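Local coordinates for m3DLH protein (Halieaceae bacterium, PDB 7JKA) that probably hydrolyses ester or lactone bonds as a member of the dienelactone hydrolase family, and is also linked with phosphotriesterase activity, at residues 75-80 against 105-110. Residues are numbered along the deposited sequence; the frame is centred on the assembly and turned at random.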
loop_
_atom_site.group_PDB
_atom_site.type_symbol
_atom_site.label_atom_id
_atom_site.label_comp_id
_atom_site.label_asym_id
_atom_site.label_seq_id
_atom_site.Cartn_x
_atom_site.Cartn_y
_atom_site.Cartn_z
ATOM N N ALA A 75 -1.865 -2.156 8.045
ATOM C CA ALA A 75 -3.048 -2.990 7.898
ATOM C C ALA A 75 -2.731 -4.480 7.954
ATOM O O ALA A 75 -1.652 -4.936 7.559
ATOM C CB ALA A 75 -3.748 -2.704 6.569
ATOM N N ASP A 76 -3.725 -5.238 8.405
ATOM C CA ASP A 76 -3.670 -6.696 8.480
ATOM C C ASP A 76 -4.336 -7.269 7.225
ATOM O O ASP A 76 -5.507 -6.984 6.971
ATOM C CB ASP A 76 -4.398 -7.094 9.769
ATOM C CG ASP A 76 -4.569 -8.599 9.961
ATOM O OD1 ASP A 76 -4.063 -9.414 9.166
ATOM O OD2 ASP A 76 -5.226 -8.950 10.966
ATOM N N LEU A 77 -3.600 -8.077 6.439
ATOM C CA LEU A 77 -4.174 -8.612 5.209
ATOM C C LEU A 77 -4.976 -9.884 5.416
ATOM O O LEU A 77 -5.763 -10.249 4.531
ATOM C CB LEU A 77 -3.080 -8.932 4.189
ATOM C CG LEU A 77 -2.310 -7.741 3.616
ATOM C CD1 LEU A 77 -1.211 -8.260 2.699
ATOM C CD2 LEU A 77 -3.268 -6.796 2.866
ATOM N N HIS A 78 -4.771 -10.595 6.525
ATOM C CA HIS A 78 -5.214 -11.983 6.616
ATOM C C HIS A 78 -6.196 -12.250 7.731
ATOM O O HIS A 78 -6.969 -13.220 7.642
ATOM C CB HIS A 78 -4.009 -12.908 6.809
ATOM C CG HIS A 78 -2.969 -12.720 5.759
ATOM N ND1 HIS A 78 -3.275 -12.695 4.414
ATOM C CD2 HIS A 78 -1.632 -12.520 5.847
ATOM C CE1 HIS A 78 -2.170 -12.494 3.717
ATOM N NE2 HIS A 78 -1.157 -12.400 4.563
ATOM N N GLY A 79 -6.176 -11.448 8.765
ATOM C CA GLY A 79 -7.018 -11.622 9.924
ATOM C C GLY A 79 -6.203 -12.064 11.120
ATOM O O GLY A 79 -5.236 -12.827 11.000
ATOM N N ASP A 80 -6.619 -11.600 12.297
ATOM C CA ASP A 80 -6.000 -11.944 13.576
ATOM C C ASP A 80 -4.502 -11.665 13.570
ATOM O O ASP A 80 -3.747 -12.303 14.315
ATOM C CB ASP A 80 -6.276 -13.406 13.932
ATOM C CG ASP A 80 -7.752 -13.677 14.152
ATOM O OD1 ASP A 80 -8.416 -12.846 14.801
ATOM O OD2 ASP A 80 -8.225 -14.736 13.702
ATOM N N ARG A 105 -11.387 -6.148 -1.648
ATOM C CA ARG A 105 -11.658 -4.727 -1.461
ATOM C C ARG A 105 -12.282 -4.462 -0.105
ATOM O O ARG A 105 -12.029 -3.410 0.481
ATOM C CB ARG A 105 -12.554 -4.220 -2.586
ATOM C CG ARG A 105 -11.780 -4.163 -3.898
ATOM C CD ARG A 105 -12.656 -4.040 -5.118
ATOM N NE ARG A 105 -11.811 -4.086 -6.317
ATOM C CZ ARG A 105 -12.120 -3.550 -7.491
ATOM N NH1 ARG A 105 -13.259 -2.880 -7.646
ATOM N NH2 ARG A 105 -11.253 -3.651 -8.505
ATOM N N ALA A 106 -13.037 -5.421 0.432
ATOM C CA ALA A 106 -13.662 -5.219 1.733
ATOM C C ALA A 106 -12.635 -5.151 2.853
ATOM O O ALA A 106 -12.792 -4.345 3.781
ATOM C CB ALA A 106 -14.662 -6.336 2.003
ATOM N N LEU A 107 -11.607 -6.006 2.822
ATOM C CA LEU A 107 -10.587 -5.913 3.863
ATOM C C LEU A 107 -9.753 -4.641 3.703
ATOM O O LEU A 107 -9.253 -4.097 4.694
ATOM C CB LEU A 107 -9.711 -7.176 3.884
ATOM C CG LEU A 107 -8.685 -7.482 2.794
ATOM C CD1 LEU A 107 -7.401 -6.697 2.990
ATOM C CD2 LEU A 107 -8.439 -9.021 2.782
ATOM N N ALA A 108 -9.578 -4.160 2.463
ATOM C CA ALA A 108 -8.851 -2.905 2.264
ATOM C C ALA A 108 -9.685 -1.714 2.729
ATOM O O ALA A 108 -9.184 -0.810 3.407
ATOM C CB ALA A 108 -8.480 -2.750 0.796
ATOM N N ARG A 109 -10.977 -1.726 2.407
ATOM C CA ARG A 109 -11.851 -0.646 2.843
ATOM C C ARG A 109 -12.017 -0.646 4.363
ATOM O O ARG A 109 -12.126 0.428 4.974
ATOM C CB ARG A 109 -13.197 -0.774 2.131
ATOM C CG ARG A 109 -13.957 0.513 2.063
ATOM C CD ARG A 109 -14.392 0.847 0.646
ATOM N NE ARG A 109 -14.944 2.191 0.636
ATOM C CZ ARG A 109 -15.729 2.685 -0.310
ATOM N NH1 ARG A 109 -16.181 3.930 -0.188
ATOM N NH2 ARG A 109 -16.085 1.938 -1.354
ATOM N N ALA A 110 -12.010 -1.830 4.990
ATOM C CA ALA A 110 -12.079 -1.889 6.447
ATOM C C ALA A 110 -10.870 -1.221 7.081
ATOM O O ALA A 110 -11.009 -0.508 8.082
ATOM C CB ALA A 110 -12.186 -3.339 6.917
HETATM O O HOH W 1 -7.027 -4.725 6.281
#
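Leu-107 of helix 101-116 meets Leu-77 in the loop that leaves strand 71-74, a small worked example of how an alpha/beta-hydrolase fold seats a strand-to-helix loop against a helix flanking its sheet. The apolar part is a single methyl pair: CD2 of Leu-77 lies 4.1 Å from CD1 of Leu-107, the two side chains meeting at a slant. The CB of Leu-107 is directed toward the loop, with CG held between the backbone N and the carbonyl carbon (chi1 72°), and its other methyl, CD2, rests in van der Waals contact 3.4 Å from the carbonyl O of Leu-77. The hydrogen bond to this oxygen comes from NH1 of Arg-93. Leu-77 starts out from a CB directed away from the helix, and its side chain packs in addition on Phe-48, Pro-49 and Phe-133, near the probable nucleophile elbow.

The polar link is made by water. One molecule donates to O of Asp-76 and to O of Leu-107, at 2.8 Å in each case, so two backbone carbonyls that could not bond to each other are joined by a shared donor. This bridge and the leucine contact together make a buried junction of modest size, 103 Å² over both sides.

Within the loop, Asp-76 braces the turn around Leu-77, which probably helps hold the carbonyl O of Leu-77 against Leu-107. Its OD2 is taken by the backbone N of Gly-81 and of Val-29, while OD1 forms an Asx turn with His-78 and accepts from Gly-79 as well. Both donors approach from the same face of the carboxylate, 42° to 43° out of its plane: N of His-78 and N of Gly-79 each lie 3.0 Å from OD1 of Asp-76.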